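Local atomic coordinates of importin-95 (Chaetomium thermophilum, PDB entry 4XRI), a protein that probably carries protein cargo into the nucleus as a flexible HEAT-repeat transport receptor of the importin-beta family, and probably binds a small GTPase. Residues E226-M231 with R265-K270; E301-E306 with Y365-G370; T341-D346 with F392-V397; G192-E197 with M231-E236. The protein carries 2 engineered substitutions. All coordinates share one frame; numbering follows the deposited sequence.

Interaction 1: E226-M231 with R265-K270; sequences ERNYIM and RYYMEK. With SO4 (sulfate ion), chain H.
Tyr267 reaches across from one helix and lays its ring under Met231 while its hydroxyl ends between Arg227 and Asn228. Met231 covers one face: CG sits over the middle of the ring, 3.6 Å from the centroid of the Tyr267 ring, a CH-pi contact. Met231 SD lies 4.8 Å from the same centroid, a Met-aromatic contact, and the bends at chi2 and chi3 bring CE back to CB and CG of Tyr267. On the opposite face lies CD2 of its neighbour Tyr266, offset toward the rim. At the phenol tip, Tyr267 OH donates to Asn228 OD1 over 2.6 Å; the hydroxyl stands above the amide plane, with a C=O...O angle of 113°, and amide and ring planes are 56° apart. Arg227 crosses the tip at about a right angle, its CD 3.2 Å from Tyr267 OH, and its guanidinium turns off to the carbonyl of Phe221. A sulfate, probably from the crystallisation liquor, accepts the backbone N-H of Tyr266, 3.1 Å from Tyr266 N to sulfate O2. With short-segment axes 11.8 Å apart, the long tyrosine bridges helices 224-238 and 265-280, and helix 243-260 packs on Met231 through Leu253 and Ile256.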
# COMPACT_ATOMS: atom_id res chain seq x y z
N GLU A 226 27.96 -17.98 16.42
CA GLU A 226 27.71 -16.60 16.01
C GLU A 226 26.42 -16.08 16.63
O GLU A 226 26.35 -14.93 17.07
CB GLU A 226 27.64 -16.47 14.49
CG GLU A 226 28.98 -16.22 13.82
CD GLU A 226 29.46 -17.40 13.01
OE1 GLU A 226 30.68 -17.70 13.06
OE2 GLU A 226 28.63 -18.03 12.32
N ARG A 227 25.41 -16.95 16.65
CA ARG A 227 24.10 -16.60 17.19
C ARG A 227 24.21 -16.14 18.64
O ARG A 227 23.81 -15.03 18.99
CB ARG A 227 23.15 -17.79 17.08
CG ARG A 227 21.69 -17.39 16.93
CD ARG A 227 20.75 -18.59 17.03
NE ARG A 227 20.98 -19.59 15.99
CZ ARG A 227 21.29 -20.85 16.24
NH1 ARG A 227 21.42 -21.28 17.49
NH2 ARG A 227 21.48 -21.70 15.23
N ASN A 228 24.76 -17.01 19.49
CA ASN A 228 24.92 -16.71 20.91
C ASN A 228 25.83 -15.50 21.14
O ASN A 228 25.60 -14.71 22.06
CB ASN A 228 25.46 -17.93 21.65
CG ASN A 228 24.47 -19.07 21.70
OD1 ASN A 228 23.30 -18.88 22.06
ND2 ASN A 228 24.91 -20.26 21.33
N TYR A 229 26.86 -15.39 20.31
CA TYR A 229 27.79 -14.27 20.33
C TYR A 229 27.04 -12.95 20.23
O TYR A 229 27.12 -12.09 21.11
CB TYR A 229 28.80 -14.41 19.19
CG TYR A 229 30.03 -13.53 19.28
CD1 TYR A 229 30.36 -12.66 18.25
CD2 TYR A 229 30.88 -13.58 20.38
CE1 TYR A 229 31.50 -11.86 18.31
CE2 TYR A 229 32.01 -12.79 20.46
CZ TYR A 229 32.31 -11.93 19.42
OH TYR A 229 33.44 -11.14 19.49
N ILE A 230 26.28 -12.81 19.14
CA ILE A 230 25.51 -11.61 18.86
C ILE A 230 24.40 -11.38 19.89
O ILE A 230 24.23 -10.27 20.38
CB ILE A 230 24.89 -11.68 17.46
CG1 ILE A 230 26.00 -11.70 16.41
CG2 ILE A 230 23.95 -10.51 17.22
CD1 ILE A 230 25.53 -12.07 15.02
N MET A 231 23.67 -12.44 20.22
CA MET A 231 22.56 -12.32 21.16
C MET A 231 23.02 -11.92 22.55
O MET A 231 22.33 -11.17 23.25
CB MET A 231 21.77 -13.63 21.22
CG MET A 231 21.04 -13.98 19.93
SD MET A 231 19.97 -12.64 19.35
CE MET A 231 18.71 -12.65 20.62
N ARG A 265 13.46 -18.97 19.87
CA ARG A 265 12.82 -19.67 20.99
C ARG A 265 13.67 -19.68 22.26
O ARG A 265 13.21 -19.25 23.32
CB ARG A 265 12.49 -21.11 20.60
CG ARG A 265 11.73 -21.88 21.67
CD ARG A 265 11.22 -23.20 21.14
NE ARG A 265 9.83 -23.42 21.51
CZ ARG A 265 9.04 -24.33 20.93
NH1 ARG A 265 9.52 -25.09 19.96
NH2 ARG A 265 7.78 -24.47 21.33
N TYR A 266 14.90 -20.17 22.15
CA TYR A 266 15.81 -20.25 23.29
C TYR A 266 16.03 -18.89 23.94
O TYR A 266 15.92 -18.75 25.16
CB TYR A 266 17.15 -20.85 22.86
CG TYR A 266 18.25 -20.73 23.90
CD1 TYR A 266 18.36 -21.66 24.93
CD2 TYR A 266 19.17 -19.70 23.85
CE1 TYR A 266 19.37 -21.56 25.87
CE2 TYR A 266 20.18 -19.59 24.79
CZ TYR A 266 20.27 -20.52 25.80
OH TYR A 266 21.27 -20.42 26.74
N TYR A 267 16.33 -17.89 23.12
CA TYR A 267 16.66 -16.56 23.61
C TYR A 267 15.45 -15.86 24.22
O TYR A 267 15.58 -15.13 25.20
CB TYR A 267 17.24 -15.72 22.48
CG TYR A 267 18.44 -16.37 21.84
CD1 TYR A 267 19.69 -16.34 22.46
CD2 TYR A 267 18.33 -17.03 20.62
CE1 TYR A 267 20.79 -16.95 21.88
CE2 TYR A 267 19.43 -17.64 20.03
CZ TYR A 267 20.65 -17.59 20.67
OH TYR A 267 21.75 -18.19 20.09
N MET A 268 14.28 -16.08 23.62
CA MET A 268 13.04 -15.51 24.14
C MET A 268 12.80 -15.97 25.57
O MET A 268 12.60 -15.15 26.47
CB MET A 268 11.85 -15.90 23.25
CG MET A 268 10.51 -15.47 23.80
SD MET A 268 10.29 -13.68 23.83
CE MET A 268 10.00 -13.34 22.10
N GLU A 269 12.83 -17.28 25.77
CA GLU A 269 12.68 -17.87 27.10
C GLU A 269 13.81 -17.45 28.03
O GLU A 269 13.58 -17.18 29.21
CB GLU A 269 12.62 -19.40 27.00
CG GLU A 269 11.33 -19.93 26.41
CD GLU A 269 11.45 -21.36 25.92
OE1 GLU A 269 10.74 -21.72 24.96
OE2 GLU A 269 12.26 -22.13 26.49
N LYS A 270 15.02 -17.37 27.50
CA LYS A 270 16.20 -17.08 28.31
C LYS A 270 16.26 -15.64 28.80
O LYS A 270 16.59 -15.39 29.96
CB LYS A 270 17.48 -17.41 27.53
CG LYS A 270 18.77 -17.20 28.31
CD LYS A 270 19.06 -18.36 29.24
CE LYS A 270 20.27 -18.07 30.12
NZ LYS A 270 21.45 -17.64 29.32
S SO4 H . 15.55 -23.79 20.45
O1 SO4 H . 14.98 -24.57 19.36
O2 SO4 H . 15.57 -22.38 20.07
O3 SO4 H . 14.74 -23.96 21.65
O4 SO4 H . 16.91 -24.24 20.71

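Interaction 2: E301-E306 with Y365-G370; sequences EEIAIE and YAQAVG
Ile303 and Ala368 meet where the two helices come nearest, their CA atoms 5.2 Å apart. The apolar part of the contact is built on the long branch of Ile303. Its CG1 lies anti to the carbonyl carbon (chi1 -73°) and rests against the small Ala368, 4.0 Å from Ala368 CB and just as near the backbone there. One bond further out, Ile303 CD1 touches Gln367 CB at 3.6 Å, the two side chains running obliquely to one another, and Gln367 OE1 lies 4.0 Å from Ile303 CD1. The axes of the short segments pass 8.8 Å apart and cross at 38°. This is the close helix-to-helix packing of a HEAT-repeat solenoid, here between helix 285-310 and helix 354-369, with Cys299 of the former also lying on Ala368. The polar part belongs to Glu306. Its chain is extended beyond CG and takes the carboxylate to the C-terminal end of the other helix, where Glu306 OE2 comes 2.8 Å from Ala368 O. The negative end of the helix dipole would, if anything, tend to raise the pKa of this acid. Beside these, Glu302 turns both carboxylate oxygens to other partners, the backbone N-H groups of Phe324 and Ala325 and the hydroxyl of Tyr261.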
# COMPACT_ATOMS: atom_id res chain seq x y z
N GLU A 301 4.75 -11.09 12.77
CA GLU A 301 5.33 -12.34 12.31
C GLU A 301 4.40 -13.51 12.55
O GLU A 301 4.16 -14.32 11.65
CB GLU A 301 6.68 -12.60 12.99
CG GLU A 301 7.84 -11.85 12.39
CD GLU A 301 8.15 -12.29 10.98
OE1 GLU A 301 8.33 -13.51 10.76
OE2 GLU A 301 8.22 -11.41 10.09
N GLU A 302 3.88 -13.60 13.77
CA GLU A 302 3.05 -14.73 14.15
C GLU A 302 1.68 -14.69 13.48
O GLU A 302 1.09 -15.74 13.21
CB GLU A 302 2.91 -14.79 15.67
CG GLU A 302 4.24 -15.04 16.37
CD GLU A 302 4.10 -15.56 17.79
OE1 GLU A 302 3.18 -15.11 18.51
OE2 GLU A 302 4.90 -16.44 18.18
N ILE A 303 1.17 -13.50 13.20
CA ILE A 303 -0.06 -13.36 12.43
C ILE A 303 0.13 -13.93 11.02
O ILE A 303 -0.71 -14.66 10.51
CB ILE A 303 -0.53 -11.90 12.34
CG1 ILE A 303 -1.11 -11.43 13.68
CG2 ILE A 303 -1.60 -11.74 11.26
CD1 ILE A 303 -1.25 -9.93 13.78
N ALA A 304 1.26 -13.57 10.41
CA ALA A 304 1.60 -14.06 9.08
C ALA A 304 1.76 -15.58 9.07
O ALA A 304 1.24 -16.26 8.19
CB ALA A 304 2.88 -13.40 8.58
N ILE A 305 2.47 -16.09 10.07
CA ILE A 305 2.72 -17.52 10.19
C ILE A 305 1.43 -18.30 10.37
O ILE A 305 1.21 -19.33 9.73
CB ILE A 305 3.68 -17.83 11.35
CG1 ILE A 305 5.07 -17.27 11.04
CG2 ILE A 305 3.76 -19.32 11.61
CD1 ILE A 305 6.01 -17.31 12.22
N GLU A 306 0.56 -17.80 11.25
CA GLU A 306 -0.74 -18.41 11.48
C GLU A 306 -1.56 -18.48 10.20
O GLU A 306 -2.17 -19.50 9.90
CB GLU A 306 -1.52 -17.63 12.55
CG GLU A 306 -1.02 -17.85 13.96
CD GLU A 306 -1.37 -16.70 14.87
OE1 GLU A 306 -2.13 -15.80 14.44
OE2 GLU A 306 -0.88 -16.68 16.02
N TYR A 365 -1.97 -7.78 18.79
CA TYR A 365 -1.95 -8.82 19.80
C TYR A 365 -3.25 -9.62 19.80
O TYR A 365 -3.25 -10.84 19.95
CB TYR A 365 -1.71 -8.22 21.19
CG TYR A 365 -0.77 -9.03 22.05
CD1 TYR A 365 -1.18 -10.23 22.61
CD2 TYR A 365 0.53 -8.60 22.30
CE1 TYR A 365 -0.32 -10.98 23.40
CE2 TYR A 365 1.39 -9.34 23.08
CZ TYR A 365 0.96 -10.53 23.63
OH TYR A 365 1.82 -11.26 24.40
N ALA A 366 -4.36 -8.91 19.61
CA ALA A 366 -5.68 -9.53 19.58
C ALA A 366 -5.81 -10.46 18.38
O ALA A 366 -6.42 -11.53 18.47
CB ALA A 366 -6.77 -8.48 19.55
N GLN A 367 -5.23 -10.04 17.26
CA GLN A 367 -5.22 -10.86 16.05
C GLN A 367 -4.32 -12.07 16.24
O GLN A 367 -4.61 -13.16 15.74
CB GLN A 367 -4.74 -10.03 14.84
CG GLN A 367 -5.67 -8.91 14.43
CD GLN A 367 -5.11 -8.06 13.31
OE1 GLN A 367 -4.65 -8.58 12.29
NE2 GLN A 367 -5.13 -6.75 13.49
N ALA A 368 -3.22 -11.87 16.97
CA ALA A 368 -2.20 -12.90 17.13
C ALA A 368 -2.62 -14.02 18.08
O ALA A 368 -2.29 -15.18 17.85
CB ALA A 368 -0.90 -12.26 17.61
N VAL A 369 -3.33 -13.68 19.15
CA VAL A 369 -3.62 -14.68 20.19
C VAL A 369 -5.11 -14.97 20.36
O VAL A 369 -5.48 -15.92 21.04
CB VAL A 369 -3.06 -14.24 21.55
CG1 VAL A 369 -1.64 -13.71 21.39
CG2 VAL A 369 -3.95 -13.18 22.20
N GLY A 370 -5.95 -14.15 19.74
CA GLY A 370 -7.39 -14.37 19.78
C GLY A 370 -8.01 -14.23 21.16
O GLY A 370 -7.83 -13.22 21.84

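Interaction 3: T341-D346 with F392-V397; sequences TKQDED and FRDAAV
Thr341 and Gln343, in the linker between helices 324-340 and 354-369 of the HEAT-repeat array, fasten that linker to helix 390-402. The methyl of Thr341 does the apolar work. CG2 stands over one face of the Phe392 ring, 3.9 Å from the ring centroid and offset toward the rim, and is also 3.7 Å from Ala395 CB. Its hydroxyl is turned back to the carbonyl of Gln338, with OG1 between the backbone N and the carbonyl carbon (chi1 73°), leaving CG2 to face the helix. Phe380 of helix 374-384 packs on both Thr341 and Ala395, and His387 stacks on the Phe392 ring. Gln343 makes the polar link: its chain bends at chi2, and NE2 donates to Asp394 OD2 over 2.9 Å with an N-H...O angle of 162°. The carboxylate oxygen lies close to the amide plane, whereas the amide approaches OD2 on its anti side, 26° out of the carboxylate plane. Gln343 NE2 also donates to the carbonyl of His391, while Ser437 bonds to Asp394 OD1. With partners on both oxygens, the buried Asp394 carboxylate is held in its rotation, and these neighbours would be expected to help it keep a negative charge.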
# COMPACT_ATOMS: atom_id res chain seq x y z
N THR A 341 -2.99 4.63 28.95
CA THR A 341 -3.34 5.73 29.84
C THR A 341 -2.32 6.87 29.79
O THR A 341 -2.42 7.83 30.55
CB THR A 341 -3.47 5.25 31.30
OG1 THR A 341 -2.17 4.98 31.84
CG2 THR A 341 -4.32 4.00 31.39
N LYS A 342 -1.35 6.76 28.90
CA LYS A 342 -0.31 7.78 28.78
C LYS A 342 -0.56 8.71 27.60
O LYS A 342 0.39 9.13 26.93
CB LYS A 342 1.07 7.12 28.63
CG LYS A 342 1.40 6.12 29.72
CD LYS A 342 1.34 6.74 31.11
CE LYS A 342 1.77 5.74 32.17
NZ LYS A 342 1.53 6.25 33.55
N GLN A 343 -1.82 9.03 27.34
CA GLN A 343 -2.16 9.91 26.22
C GLN A 343 -1.61 11.31 26.43
O GLN A 343 -1.55 11.81 27.55
CB GLN A 343 -3.68 9.99 26.01
CG GLN A 343 -4.41 8.67 26.01
CD GLN A 343 -4.97 8.32 27.37
OE1 GLN A 343 -4.34 8.57 28.39
NE2 GLN A 343 -6.18 7.76 27.38
N ASP A 344 -1.20 11.94 25.33
CA ASP A 344 -0.85 13.35 25.35
C ASP A 344 -1.91 14.10 24.56
O ASP A 344 -1.94 14.04 23.33
CB ASP A 344 0.54 13.59 24.76
CG ASP A 344 1.08 14.97 25.07
OD1 ASP A 344 0.29 15.83 25.52
OD2 ASP A 344 2.29 15.20 24.86
N GLU A 345 -2.78 14.80 25.28
CA GLU A 345 -3.90 15.51 24.67
C GLU A 345 -3.44 16.64 23.76
O GLU A 345 -4.13 17.01 22.81
CB GLU A 345 -4.84 16.05 25.75
CG GLU A 345 -4.17 16.96 26.78
CD GLU A 345 -3.39 16.19 27.84
OE1 GLU A 345 -3.29 14.95 27.73
OE2 GLU A 345 -2.87 16.83 28.78
N ASP A 346 -2.26 17.18 24.04
CA ASP A 346 -1.71 18.29 23.26
C ASP A 346 -1.10 17.82 21.95
O ASP A 346 -1.18 18.52 20.94
CB ASP A 346 -0.66 19.04 24.07
CG ASP A 346 -1.23 19.71 25.30
OD1 ASP A 346 -2.39 20.17 25.24
OD2 ASP A 346 -0.53 19.77 26.33
N PHE A 392 -7.97 7.01 31.86
CA PHE A 392 -8.29 5.62 32.11
C PHE A 392 -9.61 5.20 31.48
O PHE A 392 -9.76 4.06 31.03
CB PHE A 392 -8.31 5.35 33.61
CG PHE A 392 -6.95 5.33 34.24
CD1 PHE A 392 -6.33 4.14 34.56
CD2 PHE A 392 -6.28 6.52 34.51
CE1 PHE A 392 -5.08 4.12 35.13
CE2 PHE A 392 -5.03 6.51 35.09
CZ PHE A 392 -4.42 5.31 35.40
N ARG A 393 -10.58 6.11 31.45
CA ARG A 393 -11.84 5.85 30.76
C ARG A 393 -11.59 5.71 29.27
O ARG A 393 -12.09 4.79 28.63
CB ARG A 393 -12.86 6.96 31.03
CG ARG A 393 -13.28 7.09 32.49
CD ARG A 393 -14.61 7.82 32.62
NE ARG A 393 -14.58 9.15 32.00
CZ ARG A 393 -14.06 10.23 32.58
NH1 ARG A 393 -13.52 10.15 33.79
NH2 ARG A 393 -14.09 11.40 31.95
N ASP A 394 -10.82 6.65 28.73
CA ASP A 394 -10.43 6.62 27.32
C ASP A 394 -9.67 5.34 27.00
O ASP A 394 -9.90 4.72 25.96
CB ASP A 394 -9.58 7.84 26.97
CG ASP A 394 -9.16 7.86 25.51
OD1 ASP A 394 -9.97 8.30 24.67
OD2 ASP A 394 -8.02 7.44 25.22
N ALA A 395 -8.76 4.96 27.89
CA ALA A 395 -7.99 3.74 27.71
C ALA A 395 -8.90 2.52 27.70
O ALA A 395 -8.71 1.59 26.91
CB ALA A 395 -6.94 3.61 28.81
N ALA A 396 -9.90 2.54 28.58
CA ALA A 396 -10.82 1.42 28.74
C ALA A 396 -11.63 1.16 27.48
O ALA A 396 -11.71 0.03 27.01
CB ALA A 396 -11.74 1.67 29.93
N VAL A 397 -12.25 2.21 26.94
CA VAL A 397 -13.05 2.08 25.73
C VAL A 397 -12.17 1.74 24.53
O VAL A 397 -12.56 0.96 23.67
CB VAL A 397 -13.88 3.36 25.43
CG1 VAL A 397 -14.92 3.57 26.52
CG2 VAL A 397 -12.98 4.57 25.31

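Interaction 4: G192-E197 with M231-E236; sequences GARKEE and MQVVCE
Ala193 and Arg194 pack against Val233 in the close-fitting part of this contact. Val233 CG2 does the touching: it is anti to the backbone N, with CG1 between N and the carbonyl carbon (chi1 73°), and lies 3.8 Å from Ala193 CB and 3.7 Å from Arg194 CG, the arginine chain passing across the valine at about a right angle. Glu236 closes the same side. Stretched out to the type I turn Arg194-Glu197, its carboxylate accepts the backbone N-H of Lys195 at OE2 over 2.9 Å, the donor coming from above the carboxylate plane. Lys195 passes its aliphatic chain across the end of Glu236 and bends at its last torsion, so that NZ reaches Glu236 OE1 at 2.6 Å, again from above the plane. A water lies within hydrogen-bonding distance of Ala193 O and Glu236 OE2, and Ala193 O also takes a bond from Arg203. The outer, solvent side is looser. Lys195 NZ makes only a weak 3.5 Å bond to Glu196 OE2, completing a salt-bridge network in which the lysine probably offsets the two nearby acids. Gln232 NE2 adds a weak bond to Glu236 OE1, and Gln232 OE1 stays 4.2 Å from Arg194 NE. The contact thus ties the end of helix 182-193 to helix 224-238, with helix 200-212 meeting the turn through Arg203 on Lys195.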
# COMPACT_ATOMS: atom_id res chain seq x y z
N GLY A 192 33.11 -3.80 20.27
CA GLY A 192 32.89 -2.38 20.47
C GLY A 192 31.63 -2.11 21.26
O GLY A 192 31.51 -1.08 21.92
N ALA A 193 30.69 -3.04 21.20
CA ALA A 193 29.37 -2.85 21.81
C ALA A 193 29.31 -3.34 23.25
O ALA A 193 28.38 -3.01 23.99
CB ALA A 193 28.31 -3.56 20.98
N ARG A 194 30.30 -4.13 23.65
CA ARG A 194 30.31 -4.74 24.98
C ARG A 194 30.47 -3.72 26.09
O ARG A 194 30.99 -2.62 25.88
CB ARG A 194 31.42 -5.79 25.08
CG ARG A 194 30.98 -7.16 24.63
CD ARG A 194 32.13 -8.14 24.58
NE ARG A 194 31.70 -9.46 24.14
CZ ARG A 194 32.52 -10.42 23.75
NH1 ARG A 194 33.83 -10.21 23.73
NH2 ARG A 194 32.03 -11.59 23.37
N LYS A 195 30.02 -4.08 27.29
CA LYS A 195 30.09 -3.19 28.44
C LYS A 195 31.53 -3.01 28.90
O LYS A 195 31.85 -2.07 29.63
CB LYS A 195 29.23 -3.72 29.59
CG LYS A 195 29.71 -5.02 30.22
CD LYS A 195 28.82 -5.41 31.39
CE LYS A 195 29.24 -6.73 32.01
NZ LYS A 195 29.15 -7.86 31.04
N GLU A 196 32.40 -3.91 28.46
CA GLU A 196 33.83 -3.79 28.74
C GLU A 196 34.43 -2.60 27.99
O GLU A 196 35.52 -2.13 28.33
CB GLU A 196 34.57 -5.08 28.38
CG GLU A 196 34.33 -6.23 29.34
CD GLU A 196 32.96 -6.87 29.18
OE1 GLU A 196 32.35 -6.69 28.10
OE2 GLU A 196 32.50 -7.54 30.12
N GLU A 197 33.72 -2.13 26.97
CA GLU A 197 34.10 -0.91 26.28
C GLU A 197 33.75 0.30 27.14
O GLU A 197 32.57 0.56 27.39
CB GLU A 197 33.40 -0.82 24.91
CG GLU A 197 33.47 0.56 24.27
CD GLU A 197 34.89 1.00 23.98
OE1 GLU A 197 35.70 0.17 23.52
OE2 GLU A 197 35.20 2.19 24.22
N MET A 231 23.67 -12.44 20.22
CA MET A 231 22.56 -12.32 21.16
C MET A 231 23.02 -11.92 22.55
O MET A 231 22.33 -11.17 23.25
CB MET A 231 21.77 -13.63 21.22
CG MET A 231 21.04 -13.98 19.93
SD MET A 231 19.97 -12.64 19.35
CE MET A 231 18.71 -12.65 20.62
N GLN A 232 24.20 -12.39 22.96
CA GLN A 232 24.72 -12.07 24.28
C GLN A 232 24.98 -10.57 24.42
O GLN A 232 24.58 -9.96 25.40
CB GLN A 232 25.99 -12.86 24.57
CG GLN A 232 26.49 -12.74 26.01
CD GLN A 232 27.34 -11.50 26.24
OE1 GLN A 232 28.05 -11.04 25.34
NE2 GLN A 232 27.27 -10.95 27.44
N VAL A 233 25.66 -9.99 23.43
CA VAL A 233 26.03 -8.59 23.49
C VAL A 233 24.80 -7.69 23.33
O VAL A 233 24.74 -6.60 23.91
CB VAL A 233 27.10 -8.22 22.42
CG1 VAL A 233 26.51 -8.18 21.03
CG2 VAL A 233 27.75 -6.90 22.76
N VAL A 234 23.82 -8.14 22.56
CA VAL A 234 22.61 -7.35 22.34
C VAL A 234 21.78 -7.30 23.62
O VAL A 234 21.31 -6.24 24.03
CB VAL A 234 21.75 -7.91 21.19
CG1 VAL A 234 20.40 -7.22 21.16
CG2 VAL A 234 22.46 -7.74 19.86
N CYS A 235 21.60 -8.47 24.25
CA CYS A 235 20.85 -8.57 25.49
C CYS A 235 21.50 -7.75 26.59
O CYS A 235 20.83 -7.09 27.38
CB CYS A 235 20.72 -10.04 25.92
SG CYS A 235 19.61 -11.02 24.88
N GLU A 236 22.83 -7.80 26.63
CA GLU A 236 23.62 -7.04 27.58
C GLU A 236 23.40 -5.54 27.40
O GLU A 236 23.27 -4.79 28.38
CB GLU A 236 25.11 -7.38 27.41
CG GLU A 236 26.06 -6.54 28.24
CD GLU A 236 27.52 -6.95 28.05
OE1 GLU A 236 27.98 -7.87 28.76
OE2 GLU A 236 28.20 -6.36 27.19
O HOH W 1 26.66 -4.51 25.63

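Interactions 1 and 4 both use helix 224-238 and share Met231, whose side chain serves interaction 1; they also touch directly, Tyr229 packing on Arg194. Together they join that helix to 265-280 and to the end of 182-193. Interaction 4 is the more exposed and charged of the two, whereas interaction 1 is centred on a buried aromatic ring. Interaction 2 is partly buried and mainly aliphatic, with one acid at a helix end. Interaction 3, a buried contact, joins a linker to a helix through a methyl over a ring and an amide-to-carboxylate bond. The segments of interactions 2 and 3 alternate along the chain, the centres of the two contacts about 25 Å apart.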